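Local coordinates for protein haloperoxidase (Corallina officinalis, PDB 1QHB) that catalyses the bromination of organic substrates with bromide and hydrogen peroxide, using a bound vanadate ion as cofactor, at residues A[562-567]-A[586-591]; A[225-230]-A[555-560]; A[495-500]-A[533-538]. All coordinates share one frame; numbering follows the deposited sequence.

Contact 1: residues A[562-567]-A[586-591]; sequences LGEQIA and LPKFDG
Glu-564 and Phe-589 make the polar link between the helix 562-567 and the segment 586-591. The backbone N of Phe-589 donates to OE2 of Glu-564 over 2.8 Å, a fairly straight bond (161° at the hydrogen) received on the syn lone pair, the side that faces OE1. With CG anti to the backbone N (chi1 179°) and the next torsion extended too, the glutamate stands straight off its helix, and its length lets the carboxylate reach the backbone N of Phe-589.

The rest is close packing around that carboxylate. OE2 also lies 3.2 Å from CA of Lys-588, and the CB of Lys-588 is equally near. Alongside, the Glu-564 chain and the Phe-589 side chain run past each other in opposite directions, with CD of Glu-564 3.6 Å from CD2 of Phe-589 and the carboxylate plane of Glu-564 and the ring plane of Phe-589 29° apart.

Charges act at longer range. NZ of Lys-588 stays 5.0 Å from OE1 of Glu-564, too far for a salt bridge but near enough that it may favour the carboxylate form, while a long salt bridge joins it to Asp-590.

Lys-588 to Gly-591 form a type I beta turn, closed by Gly-591 N bonding to Lys-588 O, and the positive phi of Gly-591 suits a glycine. The turn lies in the loop that joins the antiparallel strands 585-587 and 593-595 of the C-terminal hairpin, which Glu-564 pins to helix 553-574.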
ATOM      1  N   LEU A 562     -35.163  10.373 -12.564  1.00  9.03           N
ATOM      2  CA  LEU A 562     -34.123   9.370 -12.324  1.00 11.30           C
ATOM      3  C   LEU A 562     -33.248   9.182 -13.548  1.00 10.89           C
ATOM      4  O   LEU A 562     -31.995   9.095 -13.381  1.00  9.95           O
ATOM      5  CB  LEU A 562     -34.729   8.034 -11.898  1.00  6.59           C
ATOM      6  CG  LEU A 562     -33.833   6.828 -11.662  1.00 14.46           C
ATOM      7  CD1 LEU A 562     -33.053   7.053 -10.364  1.00 15.58           C
ATOM      8  CD2 LEU A 562     -34.553   5.485 -11.568  1.00  9.83           C
ATOM      9  N   GLY A 563     -33.840   9.202 -14.751  1.00  9.63           N
ATOM     10  CA  GLY A 563     -33.046   8.973 -15.942  1.00  7.28           C
ATOM     11  C   GLY A 563     -32.142  10.158 -16.202  1.00  9.92           C
ATOM     12  O   GLY A 563     -31.036  10.035 -16.770  1.00 10.12           O
ATOM     13  N   GLU A 564     -32.623  11.330 -15.846  1.00  6.82           N
ATOM     14  CA  GLU A 564     -31.827  12.551 -15.980  1.00 10.16           C
ATOM     15  C   GLU A 564     -30.547  12.406 -15.145  1.00 10.77           C
ATOM     16  O   GLU A 564     -29.468  12.765 -15.624  1.00 11.86           O
ATOM     17  CB  GLU A 564     -32.592  13.763 -15.428  1.00  5.31           C
ATOM     18  CG  GLU A 564     -31.785  15.054 -15.535  1.00  7.99           C
ATOM     19  CD  GLU A 564     -32.581  16.262 -15.101  1.00 15.00           C
ATOM     20  OE1 GLU A 564     -33.088  16.264 -13.960  1.00 15.88           O
ATOM     21  OE2 GLU A 564     -32.696  17.215 -15.874  1.00 13.93           O
ATOM     22  N   GLN A 565     -30.651  11.922 -13.898  1.00 11.43           N
ATOM     23  CA  GLN A 565     -29.479  11.746 -13.047  1.00 12.45           C
ATOM     24  C   GLN A 565     -28.474  10.738 -13.620  1.00 11.36           C
ATOM     25  O   GLN A 565     -27.253  10.812 -13.402  1.00 11.14           O
ATOM     26  CB  GLN A 565     -29.870  11.183 -11.655  1.00 12.83           C
ATOM     27  CG  GLN A 565     -30.663  12.124 -10.763  1.00 24.02           C
ATOM     28  CD  GLN A 565     -31.300  11.461  -9.547  1.00 37.95           C
ATOM     29  OE1 GLN A 565     -30.672  10.786  -8.741  1.00 31.25           O
ATOM     30  NE2 GLN A 565     -32.626  11.665  -9.381  1.00 33.47           N
ATOM     31  N   ILE A 566     -29.031   9.671 -14.218  1.00 10.16           N
ATOM     32  CA  ILE A 566     -28.174   8.607 -14.758  1.00 10.30           C
ATOM     33  C   ILE A 566     -27.366   9.213 -15.887  1.00 10.46           C
ATOM     34  O   ILE A 566     -26.170   9.006 -15.945  1.00  9.47           O
ATOM     35  CB  ILE A 566     -29.010   7.392 -15.224  1.00 14.01           C
ATOM     36  CG1 ILE A 566     -29.659   6.583 -14.092  1.00  8.87           C
ATOM     37  CG2 ILE A 566     -28.205   6.437 -16.074  1.00 11.66           C
ATOM     38  CD1 ILE A 566     -28.716   6.169 -12.980  1.00 16.02           C
ATOM     39  N   ALA A 567     -27.997   9.953 -16.802  1.00  8.52           N
ATOM     40  CA  ALA A 567     -27.335  10.580 -17.930  1.00  7.79           C
ATOM     41  C   ALA A 567     -26.261  11.561 -17.482  1.00  9.41           C
ATOM     42  O   ALA A 567     -25.153  11.515 -18.011  1.00  8.54           O
ATOM     43  CB  ALA A 567     -28.306  11.351 -18.809  1.00  8.98           C
ATOM     44  N   LEU A 586     -25.997  21.912 -19.963  1.00 13.02           N
ATOM     45  CA  LEU A 586     -27.238  21.126 -19.943  1.00  9.73           C
ATOM     46  C   LEU A 586     -28.375  21.714 -19.136  1.00 11.65           C
ATOM     47  O   LEU A 586     -28.344  21.821 -17.900  1.00 15.47           O
ATOM     48  CB  LEU A 586     -26.920  19.711 -19.442  1.00 12.00           C
ATOM     49  CG  LEU A 586     -28.061  18.816 -18.929  1.00 17.79           C
ATOM     50  CD1 LEU A 586     -29.043  18.529 -20.046  1.00 17.74           C
ATOM     51  CD2 LEU A 586     -27.482  17.540 -18.370  1.00 21.39           C
ATOM     52  N   PRO A 587     -29.453  22.066 -19.819  1.00 12.14           N
ATOM     53  CA  PRO A 587     -30.635  22.624 -19.169  1.00 11.17           C
ATOM     54  C   PRO A 587     -31.375  21.476 -18.515  1.00 12.95           C
ATOM     55  O   PRO A 587     -31.963  20.662 -19.243  1.00 11.48           O
ATOM     56  CB  PRO A 587     -31.445  23.255 -20.285  1.00 11.63           C
ATOM     57  CG  PRO A 587     -30.851  22.855 -21.573  1.00 11.60           C
ATOM     58  CD  PRO A 587     -29.568  22.113 -21.298  1.00 12.28           C
ATOM     59  N   LYS A 588     -31.445  21.416 -17.187  1.00 10.11           N
ATOM     60  CA  LYS A 588     -32.131  20.305 -16.535  1.00  8.68           C
ATOM     61  C   LYS A 588     -33.641  20.443 -16.547  1.00 10.57           C
ATOM     62  O   LYS A 588     -34.193  21.510 -16.831  1.00 10.81           O
ATOM     63  CB  LYS A 588     -31.621  20.156 -15.100  1.00  8.49           C
ATOM     64  CG  LYS A 588     -30.109  19.846 -15.051  1.00  9.02           C
ATOM     65  CD  LYS A 588     -29.580  19.914 -13.628  1.00 18.15           C
ATOM     66  CE  LYS A 588     -30.339  18.945 -12.704  1.00 16.30           C
ATOM     67  NZ  LYS A 588     -30.002  19.208 -11.288  1.00 27.76           N
ATOM     68  N   PHE A 589     -34.381  19.386 -16.159  1.00  8.04           N
ATOM     69  CA  PHE A 589     -35.825  19.480 -16.054  1.00  9.53           C
ATOM     70  C   PHE A 589     -36.269  20.490 -14.992  1.00 13.82           C
ATOM     71  O   PHE A 589     -37.414  20.930 -15.015  1.00 13.95           O
ATOM     72  CB  PHE A 589     -36.451  18.133 -15.714  1.00  6.25           C
ATOM     73  CG  PHE A 589     -36.278  17.082 -16.794  1.00  8.20           C
ATOM     74  CD1 PHE A 589     -36.486  17.367 -18.108  1.00  7.26           C
ATOM     75  CD2 PHE A 589     -35.910  15.798 -16.448  1.00  8.72           C
ATOM     76  CE1 PHE A 589     -36.314  16.415 -19.096  1.00 11.81           C
ATOM     77  CE2 PHE A 589     -35.741  14.840 -17.412  1.00  8.91           C
ATOM     78  CZ  PHE A 589     -35.948  15.142 -18.754  1.00 11.20           C
ATOM     79  N   ASP A 590     -35.452  20.875 -14.007  1.00 12.53           N
ATOM     80  CA  ASP A 590     -35.877  21.794 -12.964  1.00 12.56           C
ATOM     81  C   ASP A 590     -35.615  23.233 -13.384  1.00 13.98           C
ATOM     82  O   ASP A 590     -35.801  24.109 -12.554  1.00 14.82           O
ATOM     83  CB  ASP A 590     -35.165  21.584 -11.625  1.00  9.84           C
ATOM     84  CG  ASP A 590     -33.666  21.734 -11.674  1.00 13.64           C
ATOM     85  OD1 ASP A 590     -33.042  22.218 -12.658  1.00 12.27           O
ATOM     86  OD2 ASP A 590     -33.043  21.328 -10.683  1.00 18.32           O
ATOM     87  N   GLY A 591     -35.083  23.494 -14.568  1.00 15.57           N
ATOM     88  CA  GLY A 591     -34.942  24.872 -14.993  1.00 13.89           C
ATOM     89  C   GLY A 591     -33.568  25.452 -14.748  1.00 21.54           C
ATOM     90  O   GLY A 591     -33.326  26.591 -15.167  1.00 21.91           O
TER

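Contact 2: residues A[225-230]-A[555-560]; sequences RGILPG and DQFESL
An apolar contact ties the long loop between helix 208-213 and strand 251-253 to the first turns of helix 553-574, part of the helical core that holds the vanadate site. Phe-557 is its centre. CD1 of Ile-227 lies over one face of the ring, 4.0 Å from the Phe-557 centroid and 22° off the normal, a CH-pi contact displaced toward the rim on the side of CE1. Ile-227 has CG1 between the backbone N and the carbonyl carbon (chi1 57°), which carries CD1 over the face while CG1 stays beyond the rim, near CD1 and CE1 of Phe-557. The branched isoleucine and the flat phenylalanine cross at about a right angle.

Leu-228 divides its two methyls: CD2 stands 4.3 Å from CE1 of Phe-557, whereas CD1 meets CD1 of Leu-560 at 3.8 Å. With an alanine at Phe-557, Ile-227 would probably lose the face its CD1 lies over, and a gap would probably open beside Leu-228.

On another side of the same helix, OG and N of Ser-559 both bond to O of Asp-555, and OG also hydrogen-bonds with N of Ser-483, a residue of the vanadate site. The side chain of Leu-560 is about 8 Å from that of Ser-483. Phe-557 packs against helix 208-213, and Leu-560 touches Ala-489 of helix 484-499 and Asp-539 of helix 530-548; OD2 of that aspartate accepts from N of Leu-228.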
ATOM      1  N   ARG A 225     -51.573  16.411 -20.127  1.00 13.42           N
ATOM      2  CA  ARG A 225     -50.196  16.757 -20.473  1.00 15.57           C
ATOM      3  C   ARG A 225     -49.272  16.480 -19.284  1.00 16.41           C
ATOM      4  O   ARG A 225     -49.758  16.262 -18.185  1.00 12.50           O
ATOM      5  CB  ARG A 225     -50.101  18.251 -20.836  1.00 10.52           C
ATOM      6  CG  ARG A 225     -50.880  18.556 -22.126  1.00 11.13           C
ATOM      7  CD  ARG A 225     -50.410  19.876 -22.697  1.00 11.03           C
ATOM      8  NE  ARG A 225     -51.203  20.315 -23.813  1.00 17.30           N
ATOM      9  CZ  ARG A 225     -50.766  21.111 -24.803  1.00 18.46           C
ATOM     10  NH1 ARG A 225     -49.518  21.531 -24.854  1.00 11.50           N
ATOM     11  NH2 ARG A 225     -51.636  21.472 -25.750  1.00 10.74           N
ATOM     12  N   GLY A 226     -47.965  16.526 -19.537  1.00 14.59           N
ATOM     13  CA  GLY A 226     -46.976  16.305 -18.474  1.00 11.09           C
ATOM     14  C   GLY A 226     -46.624  17.728 -17.989  1.00 14.44           C
ATOM     15  O   GLY A 226     -47.260  18.688 -18.451  1.00 11.62           O
ATOM     16  N   ILE A 227     -45.641  17.848 -17.118  1.00 13.63           N
ATOM     17  CA  ILE A 227     -45.250  19.128 -16.565  1.00 11.85           C
ATOM     18  C   ILE A 227     -43.787  19.478 -16.795  1.00 13.95           C
ATOM     19  O   ILE A 227     -43.261  20.346 -16.096  1.00 12.77           O
ATOM     20  CB  ILE A 227     -45.495  19.152 -15.019  1.00 16.00           C
ATOM     21  CG1 ILE A 227     -44.730  18.006 -14.336  1.00 16.10           C
ATOM     22  CG2 ILE A 227     -46.980  19.094 -14.760  1.00 10.48           C
ATOM     23  CD1 ILE A 227     -44.950  17.918 -12.831  1.00 14.20           C
ATOM     24  N   LEU A 228     -43.064  18.813 -17.677  1.00 11.95           N
ATOM     25  CA  LEU A 228     -41.699  19.193 -17.982  1.00 12.14           C
ATOM     26  C   LEU A 228     -41.805  20.554 -18.677  1.00 12.31           C
ATOM     27  O   LEU A 228     -42.777  20.776 -19.348  1.00 15.31           O
ATOM     28  CB  LEU A 228     -41.004  18.212 -18.960  1.00  7.95           C
ATOM     29  CG  LEU A 228     -40.867  16.825 -18.327  1.00 13.46           C
ATOM     30  CD1 LEU A 228     -40.157  15.848 -19.219  1.00  8.26           C
ATOM     31  CD2 LEU A 228     -40.152  16.941 -16.975  1.00  7.89           C
ATOM     32  N   PRO A 229     -40.846  21.428 -18.472  1.00 12.35           N
ATOM     33  CA  PRO A 229     -40.849  22.729 -19.086  1.00 13.48           C
ATOM     34  C   PRO A 229     -40.908  22.558 -20.601  1.00 12.78           C
ATOM     35  O   PRO A 229     -40.035  21.861 -21.141  1.00 13.83           O
ATOM     36  CB  PRO A 229     -39.544  23.409 -18.658  1.00 10.27           C
ATOM     37  CG  PRO A 229     -39.070  22.589 -17.525  1.00 13.59           C
ATOM     38  CD  PRO A 229     -39.672  21.211 -17.574  1.00 11.58           C
ATOM     39  N   GLY A 230     -41.904  23.191 -21.207  1.00 11.41           N
ATOM     40  CA  GLY A 230     -41.986  23.083 -22.684  1.00 11.78           C
ATOM     41  C   GLY A 230     -43.213  22.257 -23.068  1.00 13.08           C
ATOM     42  O   GLY A 230     -43.809  22.535 -24.128  1.00 13.80           O
ATOM     43  N   ASP A 555     -45.421   7.613 -11.580  1.00  9.42           N
ATOM     44  CA  ASP A 555     -44.473   6.690 -12.105  1.00  9.72           C
ATOM     45  C   ASP A 555     -43.609   7.383 -13.178  1.00 11.21           C
ATOM     46  O   ASP A 555     -42.392   7.157 -13.293  1.00 11.15           O
ATOM     47  CB  ASP A 555     -45.165   5.542 -12.890  1.00  8.10           C
ATOM     48  CG  ASP A 555     -46.006   4.593 -12.059  1.00 12.19           C
ATOM     49  OD1 ASP A 555     -45.911   4.536 -10.791  1.00 11.78           O
ATOM     50  OD2 ASP A 555     -46.729   3.805 -12.759  1.00 12.94           O
ATOM     51  N   GLN A 556     -44.287   8.120 -14.056  1.00  8.36           N
ATOM     52  CA  GLN A 556     -43.629   8.791 -15.176  1.00 10.21           C
ATOM     53  C   GLN A 556     -42.739   9.944 -14.732  1.00  9.56           C
ATOM     54  O   GLN A 556     -41.535  10.026 -15.048  1.00 11.93           O
ATOM     55  CB  GLN A 556     -44.685   9.269 -16.205  1.00  8.48           C
ATOM     56  CG  GLN A 556     -45.587   8.163 -16.713  1.00 12.61           C
ATOM     57  CD  GLN A 556     -44.945   6.817 -16.893  1.00 14.15           C
ATOM     58  OE1 GLN A 556     -44.640   6.093 -15.961  1.00 21.93           O
ATOM     59  NE2 GLN A 556     -44.663   6.343 -18.084  1.00 10.82           N
ATOM     60  N   PHE A 557     -43.347  10.870 -14.007  1.00  9.24           N
ATOM     61  CA  PHE A 557     -42.563  12.048 -13.571  1.00  9.19           C
ATOM     62  C   PHE A 557     -41.349  11.631 -12.746  1.00 10.46           C
ATOM     63  O   PHE A 557     -40.229  12.047 -12.988  1.00 10.00           O
ATOM     64  CB  PHE A 557     -43.425  13.074 -12.871  1.00  8.15           C
ATOM     65  CG  PHE A 557     -42.644  14.291 -12.414  1.00 12.04           C
ATOM     66  CD1 PHE A 557     -42.256  15.237 -13.321  1.00  7.66           C
ATOM     67  CD2 PHE A 557     -42.339  14.468 -11.080  1.00  5.46           C
ATOM     68  CE1 PHE A 557     -41.558  16.356 -12.910  1.00 11.39           C
ATOM     69  CE2 PHE A 557     -41.632  15.584 -10.669  1.00 10.23           C
ATOM     70  CZ  PHE A 557     -41.227  16.550 -11.593  1.00  8.01           C
ATOM     71  N   GLU A 558     -41.521  10.749 -11.763  1.00 10.53           N
ATOM     72  CA  GLU A 558     -40.346  10.351 -10.970  1.00 10.84           C
ATOM     73  C   GLU A 558     -39.288   9.621 -11.784  1.00  9.38           C
ATOM     74  O   GLU A 558     -38.095   9.767 -11.452  1.00 10.09           O
ATOM     75  CB  GLU A 558     -40.775   9.523  -9.752  1.00  9.53           C
ATOM     76  CG  GLU A 558     -41.661  10.325  -8.797  1.00  9.93           C
ATOM     77  CD  GLU A 558     -40.965  11.559  -8.223  1.00 17.59           C
ATOM     78  OE1 GLU A 558     -39.742  11.735  -8.318  1.00 15.86           O
ATOM     79  OE2 GLU A 558     -41.648  12.416  -7.625  1.00 18.38           O
ATOM     80  N   SER A 559     -39.668   8.833 -12.780  1.00  8.25           N
ATOM     81  CA  SER A 559     -38.721   8.098 -13.588  1.00  9.26           C
ATOM     82  C   SER A 559     -37.976   9.059 -14.530  1.00 10.15           C
ATOM     83  O   SER A 559     -36.823   8.818 -14.867  1.00 11.98           O
ATOM     84  CB  SER A 559     -39.411   7.041 -14.417  1.00  8.14           C
ATOM     85  OG  SER A 559     -40.063   6.035 -13.705  1.00  9.86           O
ATOM     86  N   LEU A 560     -38.643  10.115 -15.003  1.00  7.52           N
ATOM     87  CA  LEU A 560     -37.953  11.093 -15.841  1.00  7.97           C
ATOM     88  C   LEU A 560     -36.809  11.701 -15.004  1.00 10.91           C
ATOM     89  O   LEU A 560     -35.704  11.759 -15.531  1.00 11.86           O
ATOM     90  CB  LEU A 560     -38.931  12.200 -16.305  1.00  6.42           C
ATOM     91  CG  LEU A 560     -39.918  11.658 -17.375  1.00 12.05           C
ATOM     92  CD1 LEU A 560     -41.122  12.569 -17.507  1.00  6.00           C
ATOM     93  CD2 LEU A 560     -39.169  11.550 -18.684  1.00  7.69           C
TER

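Contact 3: residues A[495-500]-A[533-538]; sequences ILKAFF and ELNKLA
The helical segments 495-499 and 533-538 run almost exactly antiparallel, at 173°, with their axes 10.7 Å apart at closest approach and Lys-497 facing Leu-534. Such spacing leaves room for whole side chains between the backbones. Leu-534 fills much of it: its CD1 meets CB of Leu-496 at 3.9 Å and also touches CG of Lys-497, while its CD2 meets CD1 of Leu-496. The two leucines cross at about a right angle, and the aliphatic part of the lysine slides past Leu-534, so a long chain here serves both as apolar filling and as a polar arm.

Bent at chi3 (-68°), Lys-497 brings NZ to OD1 of Asn-535, a hydrogen bond of 2.9 Å in the carbonyl plane and on a lone pair. A water bridges the same two residues, accepting from NZ of Lys-497 and from ND2 of Asn-535. The buried ammonium also bonds to Pro-587 O, and ND2 to Pro-229 O; an amide suits this place because it can accept and donate at once.

Helix 376-402 covers Leu-496 through Val-379 and Val-383, and Cys-343 of helix 337-349 touches it too. Helix 553-574 meets Ile-495 and Ala-538, one from each helix of the pair.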
ATOM      1  N   ILE A 495     -29.277  13.702 -22.807  1.00  8.99           N
ATOM      2  CA  ILE A 495     -28.092  13.668 -23.684  1.00  7.65           C
ATOM      3  C   ILE A 495     -28.254  14.616 -24.851  1.00 11.21           C
ATOM      4  O   ILE A 495     -27.307  15.311 -25.291  1.00 10.90           O
ATOM      5  CB  ILE A 495     -27.884  12.231 -24.220  1.00 12.41           C
ATOM      6  CG1 ILE A 495     -27.421  11.240 -23.177  1.00  9.41           C
ATOM      7  CG2 ILE A 495     -26.878  12.205 -25.405  1.00  5.69           C
ATOM      8  CD1 ILE A 495     -26.215  11.678 -22.319  1.00  6.09           C
ATOM      9  N   LEU A 496     -29.408  14.563 -25.519  1.00  9.05           N
ATOM     10  CA  LEU A 496     -29.657  15.431 -26.660  1.00 10.92           C
ATOM     11  C   LEU A 496     -29.667  16.910 -26.254  1.00  8.93           C
ATOM     12  O   LEU A 496     -29.195  17.721 -27.043  1.00 13.03           O
ATOM     13  CB  LEU A 496     -31.000  15.067 -27.319  1.00  8.89           C
ATOM     14  CG  LEU A 496     -31.095  13.681 -27.967  1.00 10.93           C
ATOM     15  CD1 LEU A 496     -32.545  13.416 -28.408  1.00  8.33           C
ATOM     16  CD2 LEU A 496     -30.137  13.553 -29.127  1.00  8.40           C
ATOM     17  N   LYS A 497     -30.236  17.284 -25.100  1.00  8.93           N
ATOM     18  CA  LYS A 497     -30.219  18.730 -24.785  1.00  9.86           C
ATOM     19  C   LYS A 497     -28.784  19.147 -24.442  1.00 11.77           C
ATOM     20  O   LYS A 497     -28.473  20.283 -24.683  1.00 10.64           O
ATOM     21  CB  LYS A 497     -31.139  19.099 -23.651  1.00  8.28           C
ATOM     22  CG  LYS A 497     -32.637  18.887 -23.818  1.00  7.29           C
ATOM     23  CD  LYS A 497     -33.413  19.374 -22.629  1.00  8.28           C
ATOM     24  CE  LYS A 497     -33.131  18.528 -21.412  1.00  8.89           C
ATOM     25  NZ  LYS A 497     -34.053  18.727 -20.257  1.00  8.41           N
ATOM     26  N   ALA A 498     -27.879  18.327 -23.939  1.00  8.45           N
ATOM     27  CA  ALA A 498     -26.508  18.651 -23.686  1.00  9.80           C
ATOM     28  C   ALA A 498     -25.762  18.788 -25.022  1.00  9.53           C
ATOM     29  O   ALA A 498     -24.878  19.638 -25.138  1.00 12.83           O
ATOM     30  CB  ALA A 498     -25.775  17.544 -22.903  1.00  7.41           C
ATOM     31  N   PHE A 499     -26.034  17.885 -25.956  1.00 11.70           N
ATOM     32  CA  PHE A 499     -25.208  17.854 -27.149  1.00 11.02           C
ATOM     33  C   PHE A 499     -25.576  18.890 -28.198  1.00 13.87           C
ATOM     34  O   PHE A 499     -24.708  19.282 -28.994  1.00 12.04           O
ATOM     35  CB  PHE A 499     -25.365  16.440 -27.746  1.00  8.26           C
ATOM     36  CG  PHE A 499     -24.063  15.962 -28.305  1.00 19.43           C
ATOM     37  CD1 PHE A 499     -23.623  16.405 -29.532  1.00 25.36           C
ATOM     38  CD2 PHE A 499     -23.291  15.099 -27.581  1.00 22.46           C
ATOM     39  CE1 PHE A 499     -22.411  15.955 -30.035  1.00 26.59           C
ATOM     40  CE2 PHE A 499     -22.068  14.677 -28.043  1.00 19.05           C
ATOM     41  CZ  PHE A 499     -21.640  15.099 -29.278  1.00 25.48           C
ATOM     42  N   PHE A 500     -26.842  19.241 -28.267  1.00 12.29           N
ATOM     43  CA  PHE A 500     -27.334  20.174 -29.290  1.00 14.27           C
ATOM     44  C   PHE A 500     -27.501  21.561 -28.670  1.00 16.44           C
ATOM     45  O   PHE A 500     -27.409  21.665 -27.431  1.00 14.08           O
ATOM     46  CB  PHE A 500     -28.684  19.800 -29.931  1.00  9.43           C
ATOM     47  CG  PHE A 500     -28.544  18.743 -30.988  1.00 12.51           C
ATOM     48  CD1 PHE A 500     -28.287  19.038 -32.309  1.00  7.61           C
ATOM     49  CD2 PHE A 500     -28.684  17.401 -30.623  1.00  8.63           C
ATOM     50  CE1 PHE A 500     -28.140  18.029 -33.242  1.00 12.22           C
ATOM     51  CE2 PHE A 500     -28.511  16.402 -31.553  1.00 10.43           C
ATOM     52  CZ  PHE A 500     -28.258  16.700 -32.883  1.00 11.11           C
ATOM     53  N   GLU A 533     -39.317  21.127 -26.992  1.00 10.70           N
ATOM     54  CA  GLU A 533     -39.916  20.088 -27.805  1.00 10.14           C
ATOM     55  C   GLU A 533     -39.280  18.710 -27.512  1.00 11.19           C
ATOM     56  O   GLU A 533     -39.882  17.675 -27.807  1.00 10.97           O
ATOM     57  CB  GLU A 533     -39.787  20.419 -29.298  1.00 12.44           C
ATOM     58  CG  GLU A 533     -40.709  21.566 -29.749  1.00 12.39           C
ATOM     59  CD  GLU A 533     -42.169  21.209 -29.459  1.00 14.03           C
ATOM     60  OE1 GLU A 533     -42.700  20.309 -30.170  1.00 15.12           O
ATOM     61  OE2 GLU A 533     -42.716  21.802 -28.509  1.00 11.43           O
ATOM     62  N   LEU A 534     -38.073  18.679 -26.948  1.00  9.80           N
ATOM     63  CA  LEU A 534     -37.453  17.387 -26.564  1.00 10.76           C
ATOM     64  C   LEU A 534     -38.052  16.958 -25.244  1.00 10.18           C
ATOM     65  O   LEU A 534     -38.444  15.801 -25.026  1.00 12.66           O
ATOM     66  CB  LEU A 534     -35.944  17.477 -26.464  1.00  9.52           C
ATOM     67  CG  LEU A 534     -35.168  17.552 -27.780  1.00 10.70           C
ATOM     68  CD1 LEU A 534     -33.684  17.894 -27.506  1.00  6.91           C
ATOM     69  CD2 LEU A 534     -35.275  16.242 -28.549  1.00  9.32           C
ATOM     70  N   ASN A 535     -38.241  17.928 -24.331  1.00 10.13           N
ATOM     71  CA  ASN A 535     -38.925  17.672 -23.077  1.00 11.02           C
ATOM     72  C   ASN A 535     -40.348  17.230 -23.388  1.00 11.40           C
ATOM     73  O   ASN A 535     -40.889  16.282 -22.816  1.00 14.52           O
ATOM     74  CB  ASN A 535     -38.976  18.886 -22.127  1.00  8.09           C
ATOM     75  CG  ASN A 535     -37.663  19.259 -21.485  1.00 15.20           C
ATOM     76  OD1 ASN A 535     -36.644  18.546 -21.502  1.00 12.30           O
ATOM     77  ND2 ASN A 535     -37.613  20.446 -20.872  1.00 12.28           N
ATOM     78  N   LYS A 536     -41.028  17.900 -24.318  1.00 13.38           N
ATOM     79  CA  LYS A 536     -42.404  17.499 -24.706  1.00 11.38           C
ATOM     80  C   LYS A 536     -42.476  16.053 -25.197  1.00  8.93           C
ATOM     81  O   LYS A 536     -43.413  15.308 -24.903  1.00 11.61           O
ATOM     82  CB  LYS A 536     -42.895  18.458 -25.804  1.00  9.08           C
ATOM     83  CG  LYS A 536     -44.376  18.175 -26.129  1.00 12.74           C
ATOM     84  CD  LYS A 536     -44.962  19.111 -27.163  1.00 10.67           C
ATOM     85  CE  LYS A 536     -45.102  20.541 -26.634  1.00  7.68           C
ATOM     86  NZ  LYS A 536     -45.335  21.554 -27.701  1.00  7.22           N
ATOM     87  N   LEU A 537     -41.517  15.666 -26.039  1.00  9.76           N
ATOM     88  CA  LEU A 537     -41.414  14.334 -26.597  1.00  9.04           C
ATOM     89  C   LEU A 537     -41.230  13.274 -25.497  1.00 12.30           C
ATOM     90  O   LEU A 537     -41.914  12.226 -25.466  1.00 11.64           O
ATOM     91  CB  LEU A 537     -40.211  14.281 -27.549  1.00  9.89           C
ATOM     92  CG  LEU A 537     -39.901  12.936 -28.240  1.00 11.22           C
ATOM     93  CD1 LEU A 537     -41.041  12.545 -29.152  1.00  8.29           C
ATOM     94  CD2 LEU A 537     -38.612  13.026 -29.048  1.00  9.29           C
ATOM     95  N   ALA A 538     -40.360  13.563 -24.534  1.00  7.89           N
ATOM     96  CA  ALA A 538     -40.232  12.690 -23.361  1.00  8.48           C
ATOM     97  C   ALA A 538     -41.557  12.544 -22.661  1.00  9.56           C
ATOM     98  O   ALA A 538     -42.002  11.443 -22.354  1.00 11.75           O
ATOM     99  CB  ALA A 538     -39.193  13.235 -22.367  1.00  8.07           C
TER
HETATM  100  O   HOH W   1     -35.203  21.580 -19.669  1.00 15.75           O

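The three contacts cluster within about 10 to 13 Å of one another, centre to centre. Helix 553-574 serves both contact 1 and contact 2, and helix 530-548 of contact 3 directly precedes it in the chain. In sequence, contact 3 falls wholly between the two segments of contact 2, and contact 1 follows both. Phe-589 is where all three meet: its ring touches Leu-228 and Leu-560 of contact 2 and lies against Lys-497 and Asn-535 of contact 3. The C-terminal hairpin and the 225-230 loop are thus both fastened to the core helices, two of which, 484-499 and 530-548, carry probable vanadate-binding residues.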